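Long-range contact in MmeI (PDB 5HR4), which is a Type IIL restriction-modification enzyme that probably methylates adenine at N6 in DNA, with S-adenosyl-L-methionine as the methyl donor: residues A[214-226]-A[269-283]. Residues are numbered along the deposited sequence; the frame is centred on the assembly and turned at random.
Sequences IETKTLEDGSDLA and AQFDKAMREALLDLC. With CA (calcium ion), chain G.
Gly222 passes closest to the start of helix 273-283, its CA 4.2 Å from the CA of Asp272, and the two chains run in opposite senses: Asp221 faces Lys273, Ala226 faces Ala269, and at the other end the CA atoms of Ile214 and Leu280 stand 7.6 Å apart. Gly222 closes a type I turn begun at Leu219. A water bridges the backbones where they converge, hydrogen-bonded to Gly222 O and accepting from Ala226 N and from Phe271 N.

Arg276 dominates the side-chain contact, burying more area than any other residue of either segment. With CG anti to the backbone N (chi1 -176°) and the chain extended to NE, its guanidinium lies against the 218-220 backbone and the carbonyl of Ile214. There NH2 donates to Ile214 O at 3.2 Å, nearly straight (164°); the acceptor lies close to the guanidinium plane, whereas the donor stands above the carbonyl plane. Leu219 O sits over one guanidinium face, and Leu280 CD1 covers the centre of the opposite one, 3.9 Å above the guanidinium plane. Replacement by alanine would probably deprive Ile214 O of this donor and open a gap between the 218-220 backbone and Leu280.

Apolar contacts flank the arginine. Leu225 CD2 makes a CH-pi contact over the Phe271 ring, 3.6 Å from the centroid and 16° off its normal, while Ala226 CB meets the edge; Tyr189 of helix 183-200 also touches Phe271. Ile214 CG2 packs on Leu280 CD2 at 3.7 Å.

Asp272 OD1 N-caps helix 273-283 through Met275 N (3.1 Å), and at the far end Cys283 O binds calcium at 2.3 Å, in a site completed by Gln158, Asp201, Leu285 and water. The contact thus packs an inter-helix connection of the helicase spacer region against an N-capped helix that leads into the calcium site.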
loop_
_atom_site.group_PDB
_atom_site.type_symbol
_atom_site.label_atom_id
_atom_site.label_comp_id
_atom_site.label_asym_id
_atom_site.label_seq_id
_atom_site.Cartn_x
_atom_site.Cartn_y
_atom_site.Cartn_z
ATOM N N ILE A 214 19.628 -11.512 -35.880
ATOM C CA ILE A 214 18.344 -12.195 -35.979
ATOM C C ILE A 214 17.756 -12.034 -37.380
ATOM O O ILE A 214 17.270 -12.997 -37.983
ATOM C CB ILE A 214 17.399 -11.668 -34.883
ATOM C CG1 ILE A 214 18.049 -11.836 -33.509
ATOM C CG2 ILE A 214 16.065 -12.392 -34.903
ATOM C CD1 ILE A 214 17.203 -11.329 -32.377
ATOM N N GLU A 215 17.809 -10.826 -37.934
ATOM C CA GLU A 215 17.195 -10.612 -39.241
ATOM C C GLU A 215 17.953 -11.288 -40.381
ATOM O O GLU A 215 17.351 -11.558 -41.426
ATOM C CB GLU A 215 17.069 -9.118 -39.530
ATOM C CG GLU A 215 16.030 -8.396 -38.676
ATOM C CD GLU A 215 16.068 -6.881 -38.860
ATOM O OE1 GLU A 215 17.020 -6.389 -39.512
ATOM O OE2 GLU A 215 15.149 -6.184 -38.353
ATOM N N THR A 216 19.239 -11.577 -40.220
ATOM C CA THR A 216 20.028 -12.071 -41.342
ATOM C C THR A 216 20.467 -13.522 -41.191
ATOM O O THR A 216 20.556 -14.247 -42.190
ATOM C CB THR A 216 21.263 -11.181 -41.551
ATOM O OG1 THR A 216 22.126 -11.280 -40.415
ATOM C CG2 THR A 216 20.856 -9.719 -41.732
ATOM N N LYS A 217 20.731 -13.977 -39.971
ATOM C CA LYS A 217 21.231 -15.322 -39.756
ATOM C C LYS A 217 20.173 -16.262 -39.189
ATOM O O LYS A 217 20.501 -17.394 -38.831
ATOM C CB LYS A 217 22.456 -15.278 -38.838
ATOM C CG LYS A 217 23.651 -14.549 -39.446
ATOM C CD LYS A 217 24.966 -15.327 -39.288
ATOM C CE LYS A 217 25.143 -16.379 -40.378
ATOM N NZ LYS A 217 26.555 -16.837 -40.494
ATOM N N THR A 218 18.916 -15.835 -39.129
ATOM C CA THR A 218 17.850 -16.599 -38.492
ATOM C C THR A 218 16.662 -16.738 -39.432
ATOM O O THR A 218 16.263 -15.773 -40.089
ATOM C CB THR A 218 17.411 -15.934 -37.179
ATOM O OG1 THR A 218 18.400 -16.190 -36.176
ATOM C CG2 THR A 218 16.095 -16.477 -36.711
ATOM N N LEU A 219 16.096 -17.948 -39.474
ATOM C CA LEU A 219 15.034 -18.278 -40.412
ATOM C C LEU A 219 13.735 -17.559 -40.053
ATOM O O LEU A 219 13.436 -17.305 -38.882
ATOM C CB LEU A 219 14.794 -19.785 -40.431
ATOM C CG LEU A 219 15.709 -20.730 -41.211
ATOM C CD1 LEU A 219 15.056 -22.098 -41.258
ATOM C CD2 LEU A 219 16.002 -20.197 -42.618
ATOM N N GLU A 220 12.945 -17.253 -41.087
ATOM C CA GLU A 220 11.728 -16.471 -40.885
ATOM C C GLU A 220 10.681 -17.230 -40.075
ATOM O O GLU A 220 9.887 -16.605 -39.361
ATOM C CB GLU A 220 11.150 -16.049 -42.232
ATOM C CG GLU A 220 9.801 -15.363 -42.138
ATOM C CD GLU A 220 9.080 -15.350 -43.466
ATOM O OE1 GLU A 220 9.686 -15.808 -44.460
ATOM O OE2 GLU A 220 7.918 -14.886 -43.520
ATOM N N ASP A 221 10.658 -18.566 -40.166
ATOM C CA ASP A 221 9.690 -19.359 -39.413
ATOM C C ASP A 221 10.064 -19.526 -37.946
ATOM O O ASP A 221 9.309 -20.152 -37.200
ATOM C CB ASP A 221 9.519 -20.732 -40.062
ATOM C CG ASP A 221 10.830 -21.509 -40.169
ATOM O OD1 ASP A 221 11.922 -20.906 -40.080
ATOM O OD2 ASP A 221 10.768 -22.745 -40.353
ATOM N N GLY A 222 11.202 -18.986 -37.510
ATOM C CA GLY A 222 11.596 -19.063 -36.118
ATOM C C GLY A 222 12.084 -20.415 -35.663
ATOM O O GLY A 222 12.332 -20.593 -34.467
ATOM N N SER A 223 12.247 -21.370 -36.586
ATOM C CA SER A 223 12.589 -22.740 -36.205
ATOM C C SER A 223 13.988 -22.827 -35.596
ATOM O O SER A 223 14.199 -23.555 -34.622
ATOM C CB SER A 223 12.474 -23.661 -37.422
ATOM O OG SER A 223 13.390 -23.278 -38.442
ATOM N N ASP A 224 14.948 -22.077 -36.140
ATOM C CA ASP A 224 16.339 -22.138 -35.708
ATOM C C ASP A 224 16.734 -21.037 -34.723
ATOM O O ASP A 224 17.888 -21.008 -34.284
ATOM C CB ASP A 224 17.267 -22.097 -36.935
ATOM C CG ASP A 224 17.275 -20.735 -37.642
ATOM O OD1 ASP A 224 16.306 -19.947 -37.500
ATOM O OD2 ASP A 224 18.263 -20.460 -38.360
ATOM N N LEU A 225 15.814 -20.148 -34.345
ATOM C CA LEU A 225 16.219 -18.971 -33.583
ATOM C C LEU A 225 16.826 -19.345 -32.241
ATOM O O LEU A 225 17.794 -18.715 -31.793
ATOM C CB LEU A 225 15.033 -18.038 -33.371
ATOM C CG LEU A 225 15.334 -16.885 -32.427
ATOM C CD1 LEU A 225 16.462 -15.991 -32.987
ATOM C CD2 LEU A 225 14.057 -16.105 -32.236
ATOM N N ALA A 226 16.278 -20.362 -31.576
ATOM C CA ALA A 226 16.741 -20.636 -30.224
ATOM C C ALA A 226 18.115 -21.280 -30.207
ATOM O O ALA A 226 18.812 -21.181 -29.187
ATOM C CB ALA A 226 15.745 -21.512 -29.477
ATOM N N ALA A 269 15.610 -22.983 -26.000
ATOM C CA ALA A 269 14.167 -22.811 -26.081
ATOM C C ALA A 269 13.701 -23.203 -27.484
ATOM O O ALA A 269 14.406 -23.913 -28.210
ATOM C CB ALA A 269 13.785 -21.361 -25.744
ATOM N N GLN A 270 12.511 -22.741 -27.876
ATOM C CA GLN A 270 12.001 -22.969 -29.220
ATOM C C GLN A 270 11.047 -21.843 -29.578
ATOM O O GLN A 270 10.203 -21.459 -28.763
ATOM C CB GLN A 270 11.300 -24.327 -29.346
ATOM C CG GLN A 270 10.826 -24.637 -30.762
ATOM C CD GLN A 270 11.964 -24.771 -31.773
ATOM O OE1 GLN A 270 13.051 -24.221 -31.600
ATOM N NE2 GLN A 270 11.715 -25.519 -32.837
ATOM N N PHE A 271 11.201 -21.308 -30.784
ATOM C CA PHE A 271 10.440 -20.163 -31.247
ATOM C C PHE A 271 9.617 -20.563 -32.470
ATOM O O PHE A 271 9.870 -21.585 -33.110
ATOM C CB PHE A 271 11.367 -18.971 -31.594
ATOM C CG PHE A 271 11.968 -18.268 -30.395
ATOM C CD1 PHE A 271 13.124 -18.741 -29.798
ATOM C CD2 PHE A 271 11.409 -17.096 -29.904
ATOM C CE1 PHE A 271 13.689 -18.080 -28.703
ATOM C CE2 PHE A 271 11.973 -16.427 -28.805
ATOM C CZ PHE A 271 13.108 -16.929 -28.207
ATOM N N ASP A 272 8.612 -19.748 -32.789
ATOM C CA ASP A 272 7.987 -19.848 -34.102
ATOM C C ASP A 272 7.963 -18.473 -34.766
ATOM O O ASP A 272 8.642 -17.542 -34.309
ATOM C CB ASP A 272 6.582 -20.446 -33.989
ATOM C CG ASP A 272 5.632 -19.568 -33.185
ATOM O OD1 ASP A 272 6.101 -18.614 -32.521
ATOM O OD2 ASP A 272 4.405 -19.840 -33.215
ATOM N N LYS A 273 7.179 -18.339 -35.837
ATOM C CA LYS A 273 7.143 -17.096 -36.596
ATOM C C LYS A 273 6.738 -15.918 -35.712
ATOM O O LYS A 273 7.418 -14.885 -35.684
ATOM C CB LYS A 273 6.192 -17.255 -37.787
ATOM C CG LYS A 273 6.163 -16.086 -38.765
ATOM C CD LYS A 273 5.697 -16.536 -40.147
ATOM C CE LYS A 273 5.434 -15.354 -41.063
ATOM N NZ LYS A 273 4.291 -14.535 -40.541
ATOM N N ALA A 274 5.649 -16.068 -34.954
ATOM C CA ALA A 274 5.109 -14.927 -34.218
ATOM C C ALA A 274 5.997 -14.540 -33.042
ATOM O O ALA A 274 6.094 -13.353 -32.705
ATOM C CB ALA A 274 3.694 -15.229 -33.726
ATOM N N MET A 275 6.616 -15.528 -32.376
ATOM C CA MET A 275 7.537 -15.211 -31.286
ATOM C C MET A 275 8.802 -14.565 -31.820
ATOM O O MET A 275 9.412 -13.734 -31.137
ATOM C CB MET A 275 7.903 -16.455 -30.472
ATOM C CG MET A 275 6.769 -17.116 -29.709
ATOM S SD MET A 275 7.124 -18.886 -29.392
ATOM C CE MET A 275 7.939 -18.789 -27.801
ATOM N N ARG A 276 9.214 -14.930 -33.032
ATOM C CA ARG A 276 10.355 -14.244 -33.621
ATOM C C ARG A 276 10.000 -12.805 -33.955
ATOM O O ARG A 276 10.796 -11.889 -33.713
ATOM C CB ARG A 276 10.836 -14.974 -34.868
ATOM C CG ARG A 276 12.077 -14.351 -35.459
ATOM C CD ARG A 276 12.677 -15.258 -36.488
ATOM N NE ARG A 276 13.645 -14.584 -37.341
ATOM C CZ ARG A 276 13.326 -13.925 -38.446
ATOM N NH1 ARG A 276 12.053 -13.835 -38.829
ATOM N NH2 ARG A 276 14.285 -13.355 -39.163
ATOM N N GLU A 277 8.799 -12.583 -34.495
ATOM C CA GLU A 277 8.417 -11.226 -34.856
ATOM C C GLU A 277 8.246 -10.367 -33.620
ATOM O O GLU A 277 8.720 -9.228 -33.594
ATOM C CB GLU A 277 7.155 -11.242 -35.708
ATOM C CG GLU A 277 7.442 -11.759 -37.105
ATOM C CD GLU A 277 6.215 -11.818 -37.980
ATOM O OE1 GLU A 277 5.091 -11.582 -37.476
ATOM O OE2 GLU A 277 6.391 -12.096 -39.186
ATOM N N ALA A 278 7.636 -10.920 -32.568
ATOM C CA ALA A 278 7.530 -10.196 -31.302
ATOM C C ALA A 278 8.898 -9.745 -30.794
ATOM O O ALA A 278 9.044 -8.618 -30.302
ATOM C CB ALA A 278 6.828 -11.061 -30.256
ATOM N N LEU A 279 9.918 -10.603 -30.920
ATOM C CA LEU A 279 11.256 -10.237 -30.467
ATOM C C LEU A 279 11.922 -9.240 -31.412
ATOM O O LEU A 279 12.638 -8.341 -30.959
ATOM C CB LEU A 279 12.127 -11.491 -30.309
ATOM C CG LEU A 279 13.572 -11.277 -29.813
ATOM C CD1 LEU A 279 13.619 -10.596 -28.454
ATOM C CD2 LEU A 279 14.323 -12.615 -29.769
ATOM N N LEU A 280 11.727 -9.391 -32.725
ATOM C CA LEU A 280 12.192 -8.356 -33.641
ATOM C C LEU A 280 11.420 -7.060 -33.421
ATOM O O LEU A 280 11.970 -5.958 -33.551
ATOM C CB LEU A 280 12.041 -8.827 -35.085
ATOM C CG LEU A 280 13.087 -9.807 -35.590
ATOM C CD1 LEU A 280 12.718 -10.309 -36.988
ATOM C CD2 LEU A 280 14.449 -9.140 -35.575
ATOM N N ASP A 281 10.134 -7.184 -33.097
ATOM C CA ASP A 281 9.329 -6.033 -32.719
ATOM C C ASP A 281 9.966 -5.269 -31.568
ATOM O O ASP A 281 10.083 -4.040 -31.612
ATOM C CB ASP A 281 7.941 -6.516 -32.335
ATOM C CG ASP A 281 6.893 -5.566 -32.725
ATOM O OD1 ASP A 281 6.698 -4.589 -31.968
ATOM O OD2 ASP A 281 6.273 -5.807 -33.786
ATOM N N LEU A 282 10.366 -5.983 -30.513
ATOM C CA LEU A 282 11.019 -5.318 -29.392
ATOM C C LEU A 282 12.343 -4.692 -29.825
ATOM O O LEU A 282 12.703 -3.599 -29.366
ATOM C CB LEU A 282 11.219 -6.310 -28.245
ATOM C CG LEU A 282 9.960 -6.762 -27.497
ATOM C CD1 LEU A 282 10.303 -7.781 -26.430
ATOM C CD2 LEU A 282 9.264 -5.569 -26.865
ATOM N N CYS A 283 13.075 -5.357 -30.725
ATOM C CA CYS A 283 14.362 -4.812 -31.162
ATOM C C CYS A 283 14.192 -3.460 -31.829
ATOM O O CYS A 283 15.027 -2.565 -31.656
ATOM C CB CYS A 283 15.067 -5.763 -32.130
ATOM S SG CYS A 283 15.639 -7.291 -31.416
HETATM CA CA CA G . 16.513 -1.024 -30.897
HETATM O O HOH W 1 13.987 -21.368 -32.425
HETATM O O HOH W 2 17.800 -2.193 -32.559
#